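Local coordinates for protein polymerase X (Deinococcus radiodurans, PDB 2W9M) that probably extends DNA by adding deoxynucleotides from their triphosphates, as a family X repair polymerase that also carries a zinc-binding PHP domain, at residues D403-D406 and D407-D411; A436-T439 and E440-R444; N372-T375 and I376-R380. All coordinates share one frame; numbering follows the deposited sequence.

Interaction 1 of 3, residues D403-D406 and D407-D411; sequences DILD and DGSLD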
# COMPACT_ATOMS: atom_id res chain seq x y z
N ASP A 403 -6.13 8.51 -16.00
CA ASP A 403 -7.03 9.14 -15.04
C ASP A 403 -8.45 9.10 -15.58
O ASP A 403 -8.67 9.27 -16.78
CB ASP A 403 -6.60 10.59 -14.78
CG ASP A 403 -6.95 11.07 -13.38
OD1 ASP A 403 -8.09 10.84 -12.92
OD2 ASP A 403 -6.08 11.69 -12.73
N ILE A 404 -9.41 8.84 -14.70
CA ILE A 404 -10.82 8.87 -15.06
C ILE A 404 -11.39 10.26 -14.80
O ILE A 404 -11.49 10.69 -13.65
CB ILE A 404 -11.62 7.84 -14.23
CG1 ILE A 404 -11.05 6.43 -14.44
CG2 ILE A 404 -13.09 7.89 -14.60
CD1 ILE A 404 -11.61 5.40 -13.48
N LEU A 405 -11.72 10.97 -15.87
CA LEU A 405 -12.28 12.32 -15.74
C LEU A 405 -13.59 12.25 -14.97
O LEU A 405 -14.20 11.18 -14.88
CB LEU A 405 -12.47 12.97 -17.12
CG LEU A 405 -11.24 12.92 -18.02
CD1 LEU A 405 -11.51 13.56 -19.38
CD2 LEU A 405 -10.04 13.55 -17.35
N ASP A 406 -14.01 13.37 -14.40
CA ASP A 406 -15.14 13.37 -13.46
C ASP A 406 -16.46 12.91 -14.07
O ASP A 406 -17.41 12.64 -13.33
CB ASP A 406 -15.30 14.74 -12.78
CG ASP A 406 -15.60 15.85 -13.77
OD1 ASP A 406 -15.17 15.74 -14.93
OD2 ASP A 406 -16.26 16.84 -13.37
N ASP A 407 -16.52 12.81 -15.39
CA ASP A 407 -17.75 12.36 -16.05
C ASP A 407 -17.71 10.88 -16.44
O ASP A 407 -18.70 10.34 -16.94
CB ASP A 407 -18.09 13.24 -17.26
CG ASP A 407 -17.02 13.21 -18.35
OD1 ASP A 407 -16.21 12.26 -18.36
OD2 ASP A 407 -17.01 14.12 -19.19
N GLY A 408 -16.57 10.22 -16.22
CA GLY A 408 -16.43 8.81 -16.54
C GLY A 408 -15.56 8.53 -17.75
O GLY A 408 -15.20 7.38 -18.01
N SER A 409 -15.22 9.57 -18.49
CA SER A 409 -14.38 9.42 -19.68
C SER A 409 -12.91 9.32 -19.29
O SER A 409 -12.53 9.64 -18.16
CB SER A 409 -14.60 10.59 -20.65
OG SER A 409 -14.19 11.82 -20.08
N LEU A 410 -12.08 8.87 -20.23
CA LEU A 410 -10.66 8.61 -19.96
C LEU A 410 -9.74 9.75 -20.42
O LEU A 410 -10.02 10.45 -21.38
CB LEU A 410 -10.23 7.28 -20.59
CG LEU A 410 -10.37 6.01 -19.75
CD1 LEU A 410 -11.47 6.12 -18.69
CD2 LEU A 410 -10.57 4.80 -20.64
N ASP A 411 -8.63 9.90 -19.71
CA ASP A 411 -7.70 11.01 -19.92
C ASP A 411 -6.99 11.00 -21.28
O ASP A 411 -6.57 12.04 -21.78
CB ASP A 411 -6.68 11.06 -18.77
CG ASP A 411 -5.94 12.39 -18.69
OD1 ASP A 411 -6.49 13.41 -19.15
OD2 ASP A 411 -4.81 12.41 -18.15
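Leu405 lies across Ser409 where the chain reverses after strand 396-403 of the PHP-domain sheet, through a type I beta turn from Leu405 to Gly408. Its CD1 comes within 3.3 Å of Ser409 OG, CB and CG pack near Ser409 O, and CD2 comes within 4.0 Å of Asp411 OD1, the two side chains crossing at about a right angle. Beneath the leucine, Leu405 N donates to Ser409 O (2.8 Å). Gly408 N closes the turn on Leu405 O at 2.9 Å; at phi 107° a beta carbon on Gly408 would press on the carbonyl before it. The next layer is an Asx turn: Asp407 OD1 accepts both Ser409 N (2.9 Å) and Ser409 OG (2.7 Å), meeting the hydroxyl with its syn lone pair. With chi1 65°, the serine oxygen sits between its own N and carbonyl carbon, where it meets the carboxylate and the leucine at once. An alanine in place of Leu405 would probably uncover the Ser409 hydroxyl and leave a gap between it and Asp411. Further out, Asp411 OD2 is held by Ala367 N and Ser365 OG, while Ile404 and Leu410 pack on Ala445 of helix 435-446. The Asp403 side chain, about 3 Å from that of the zinc ligand His428, places this reversal beside the metal site. At the open end of the reversal, Asp411 N donates to Asp403 O at 3.0 Å, with an N-H...O angle of 131°.

Interaction 2 of 3, residues A436-T439 and E440-R444; sequences ARQT and ERLIR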
# COMPACT_ATOMS: atom_id res chain seq x y z
N ALA A 436 -24.00 8.55 -6.21
CA ALA A 436 -24.59 8.15 -7.48
C ALA A 436 -23.80 8.65 -8.70
O ALA A 436 -23.70 7.96 -9.71
CB ALA A 436 -26.04 8.60 -7.56
N ARG A 437 -23.23 9.85 -8.59
CA ARG A 437 -22.39 10.37 -9.65
C ARG A 437 -21.06 9.62 -9.74
O ARG A 437 -20.54 9.37 -10.83
CB ARG A 437 -22.15 11.87 -9.46
CG ARG A 437 -22.96 12.75 -10.40
CD ARG A 437 -22.15 13.10 -11.65
NE ARG A 437 -21.56 14.43 -11.55
CZ ARG A 437 -20.41 14.79 -12.13
NH1 ARG A 437 -19.72 13.90 -12.83
NH2 ARG A 437 -19.95 16.03 -11.99
N GLN A 438 -20.51 9.27 -8.58
CA GLN A 438 -19.23 8.58 -8.51
C GLN A 438 -19.34 7.16 -9.06
O GLN A 438 -18.46 6.69 -9.78
CB GLN A 438 -18.73 8.54 -7.06
CG GLN A 438 -17.28 8.11 -6.91
CD GLN A 438 -16.31 9.24 -7.21
OE1 GLN A 438 -15.76 9.33 -8.30
NE2 GLN A 438 -16.11 10.12 -6.23
N THR A 439 -20.43 6.48 -8.71
CA THR A 439 -20.68 5.13 -9.20
C THR A 439 -20.81 5.11 -10.72
O THR A 439 -20.21 4.26 -11.39
CB THR A 439 -21.95 4.54 -8.57
OG1 THR A 439 -21.77 4.42 -7.15
CG2 THR A 439 -22.25 3.17 -9.16
N GLU A 440 -21.59 6.03 -11.27
CA GLU A 440 -21.78 6.13 -12.71
C GLU A 440 -20.44 6.38 -13.41
O GLU A 440 -20.17 5.83 -14.47
CB GLU A 440 -22.77 7.25 -13.05
CG GLU A 440 -23.09 7.37 -14.53
CD GLU A 440 -24.02 8.54 -14.83
OE1 GLU A 440 -23.77 9.26 -15.82
OE2 GLU A 440 -25.00 8.74 -14.07
N ARG A 441 -19.61 7.20 -12.78
CA ARG A 441 -18.29 7.53 -13.29
C ARG A 441 -17.42 6.29 -13.48
O ARG A 441 -16.84 6.08 -14.54
CB ARG A 441 -17.60 8.51 -12.33
CG ARG A 441 -16.13 8.77 -12.59
CD ARG A 441 -15.53 9.52 -11.40
NE ARG A 441 -14.32 10.26 -11.73
CZ ARG A 441 -13.58 10.90 -10.83
NH1 ARG A 441 -13.92 10.87 -9.56
NH2 ARG A 441 -12.49 11.56 -11.21
N LEU A 442 -17.35 5.46 -12.44
CA LEU A 442 -16.49 4.28 -12.47
C LEU A 442 -17.06 3.15 -13.34
O LEU A 442 -16.30 2.43 -13.99
CB LEU A 442 -16.20 3.79 -11.04
CG LEU A 442 -15.05 4.55 -10.38
CD1 LEU A 442 -15.32 4.84 -8.92
CD2 LEU A 442 -13.75 3.78 -10.54
N ILE A 443 -18.38 3.00 -13.35
CA ILE A 443 -19.02 2.03 -14.23
C ILE A 443 -18.70 2.35 -15.68
O ILE A 443 -18.41 1.45 -16.48
CB ILE A 443 -20.55 2.02 -14.05
CG1 ILE A 443 -20.93 1.40 -12.71
CG2 ILE A 443 -21.20 1.23 -15.17
CD1 ILE A 443 -22.41 1.41 -12.45
N ARG A 444 -18.75 3.63 -16.01
CA ARG A 444 -18.43 4.11 -17.35
C ARG A 444 -16.99 3.79 -17.73
O ARG A 444 -16.71 3.34 -18.84
CB ARG A 444 -18.67 5.62 -17.43
CG ARG A 444 -18.04 6.32 -18.62
CD ARG A 444 -19.07 6.69 -19.67
NE ARG A 444 -18.96 8.10 -20.04
CZ ARG A 444 -18.41 8.53 -21.17
NH1 ARG A 444 -17.94 7.66 -22.06
NH2 ARG A 444 -18.35 9.83 -21.42
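Gln438 and Arg441 run side by side off one turn of helix 435-446, the helix of the beta-alpha-beta unit between strands 422-426 and 453-454. Gln438 OE1 takes a hydrogen bond from Arg441 NH1 at 2.7 Å, in the carbonyl plane and on a lone pair. Amide and guanidinium are nearly coplanar (23° apart), and the oxygen meets the guanidinium at its edge, close to its plane. The glutamine bends at chi2 (79°) to bring its amide alongside the extended arginine, and OE1 also lies 3.1 Å from Arg441 CD. This buried pair is fixed at both ends: Gln438 NE2 donates to Asn430 O, and Arg441 also donates to Ile404 O, Leu405 O and Ser429 O.

Packing is also close where Thr439 and Ile443 lie alongside each other, with Thr439 CG2 3.7 Å from Ile443 CD1, over helix 472-482. Thr439 OG1 has its own partners, Asp471 N and Ala435 O. The exposed side is looser. Glu440, poorly ordered, stretches outward, and its OE1 stays 6.8 Å from Arg437 NH1, too far for a salt bridge; its contact with the preceding turn is made near the backbone, CB lying 3.5 Å from Ala436 O. Back on the covered side, Ile443 N donates to Thr439 O at 3.0 Å, and Ile443 CG1 lies 3.2 Å from that same oxygen.

Interaction 3 of 3, residues N372-T375 and I376-R380; sequences NGLT and IERLR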
# COMPACT_ATOMS: atom_id res chain seq x y z
N ASN A 372 3.28 14.88 -12.19
CA ASN A 372 4.09 14.89 -13.41
C ASN A 372 3.56 13.93 -14.48
O ASN A 372 4.32 13.19 -15.10
CB ASN A 372 5.55 14.56 -13.07
CG ASN A 372 6.50 14.89 -14.20
OD1 ASN A 372 6.33 15.88 -14.91
ND2 ASN A 372 7.52 14.05 -14.37
N GLY A 373 2.25 13.96 -14.68
CA GLY A 373 1.61 13.09 -15.66
C GLY A 373 2.11 13.33 -17.07
O GLY A 373 2.59 14.40 -17.39
N LEU A 374 1.98 12.31 -17.91
CA LEU A 374 2.49 12.36 -19.27
C LEU A 374 1.47 12.90 -20.28
O LEU A 374 0.37 12.38 -20.40
CB LEU A 374 2.94 10.97 -19.72
CG LEU A 374 4.34 10.52 -19.29
CD1 LEU A 374 4.41 10.39 -17.78
CD2 LEU A 374 4.71 9.21 -19.96
N THR A 375 1.86 13.94 -21.00
CA THR A 375 1.11 14.39 -22.17
C THR A 375 1.17 13.29 -23.23
O THR A 375 1.92 12.32 -23.08
CB THR A 375 1.71 15.67 -22.76
OG1 THR A 375 3.12 15.50 -22.96
CG2 THR A 375 1.48 16.85 -21.82
N ILE A 376 0.38 13.42 -24.29
CA ILE A 376 0.42 12.44 -25.37
C ILE A 376 1.81 12.35 -25.99
O ILE A 376 2.32 11.27 -26.24
CB ILE A 376 -0.62 12.74 -26.46
CG1 ILE A 376 -2.04 12.52 -25.93
CG2 ILE A 376 -0.39 11.86 -27.69
CD1 ILE A 376 -3.13 12.78 -26.94
N GLU A 377 2.43 13.51 -26.21
CA GLU A 377 3.76 13.58 -26.81
C GLU A 377 4.85 12.94 -25.94
O GLU A 377 5.73 12.25 -26.44
CB GLU A 377 4.11 15.03 -27.16
CG GLU A 377 3.38 16.07 -26.31
CD GLU A 377 1.93 16.27 -26.74
OE1 GLU A 377 1.65 16.15 -27.95
OE2 GLU A 377 1.08 16.54 -25.87
N ARG A 378 4.78 13.18 -24.63
CA ARG A 378 5.74 12.57 -23.71
C ARG A 378 5.53 11.06 -23.61
O ARG A 378 6.49 10.30 -23.42
CB ARG A 378 5.66 13.21 -22.33
CG ARG A 378 6.33 14.56 -22.22
CD ARG A 378 6.32 15.03 -20.79
NE ARG A 378 7.21 14.22 -19.96
CZ ARG A 378 6.91 13.81 -18.72
NH1 ARG A 378 5.75 14.12 -18.18
NH2 ARG A 378 7.79 13.08 -18.05
N LEU A 379 4.28 10.62 -23.72
CA LEU A 379 3.99 9.20 -23.73
C LEU A 379 4.63 8.52 -24.94
O LEU A 379 5.15 7.42 -24.84
CB LEU A 379 2.48 8.95 -23.74
CG LEU A 379 2.09 7.47 -23.82
CD1 LEU A 379 2.51 6.74 -22.56
CD2 LEU A 379 0.59 7.32 -24.06
N ARG A 380 4.58 9.20 -26.09
CA ARG A 380 5.18 8.64 -27.30
C ARG A 380 6.68 8.51 -27.13
O ARG A 380 7.28 7.54 -27.59
CB ARG A 380 4.83 9.49 -28.53
CG ARG A 380 3.33 9.72 -28.72
CD ARG A 380 2.89 9.52 -30.17
NE ARG A 380 3.69 10.31 -31.12
CZ ARG A 380 4.76 9.85 -31.76
NH1 ARG A 380 5.17 8.60 -31.55
NH2 ARG A 380 5.41 10.63 -32.61
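Leu374 lies over one face of the Arg378 guanidinium, its CG about 4.0 Å above the plane and offset toward the rim, the two side chains crossing at about a right angle. The arginine folds back from the first turn of helix 376-391 by bending at chi3 (69°), which carries its head past Leu374 to the loop that precedes the helix. There the carbonyl oxygens of Asn372 and Gly373 lie near the guanidinium plane at its edge, Asn372 O being 3.5 Å from Arg378 NH1. Arg378 NH2 donates to Trp337 O, and Asn372 ND2 to the neighbouring Ser338 O, tying this loop to the segment that leads to the zinc ligand Asp339.

Thr375 is the N-cap of the helix. With chi1 51°, its OG1 is turned toward the first turn and accepts a weak hydrogen bond from Arg378 N at 3.3 Å. Its backbone oxygen receives Leu379 N at 3.0 Å, the first turn of the helix. Arg378 CG lies 3.4 Å from the same hydroxyl oxygen, and Glu377 curls back until OE2 is 3.3 Å from Thr375 CB. On the inner side, Leu374 CD2 packs on Leu379 CA. With main-chain oxygens at its edge, a hydrogen bond to Trp337 O and the aliphatic Leu374 over one face, the guanidinium is probably stabilised by carbonyl dipoles.

In the fold
All three contacts belong to the zinc-binding PHP domain and follow successive strands of its parallel sheet: interaction 3 comes after strand 358-364, interaction 1 after 396-403 and interaction 2 after 422-426. Interactions 1 and 2 touch, their centres about 10 Å apart, because Arg441 of the helix reaches the turn: its NH2 lies 2.8 Å from Ile404 O and its NE 3.3 Å from Leu405 O, both probable hydrogen bonds. Interaction 3 stands apart, its centre about 17 Å from that of interaction 1 and about 26 Å from that of interaction 2. All three lie near the zinc site: the side chains of Asp403, Asn372 and Leu442 are about 8, 9 and 11 Å from a bound zinc ion.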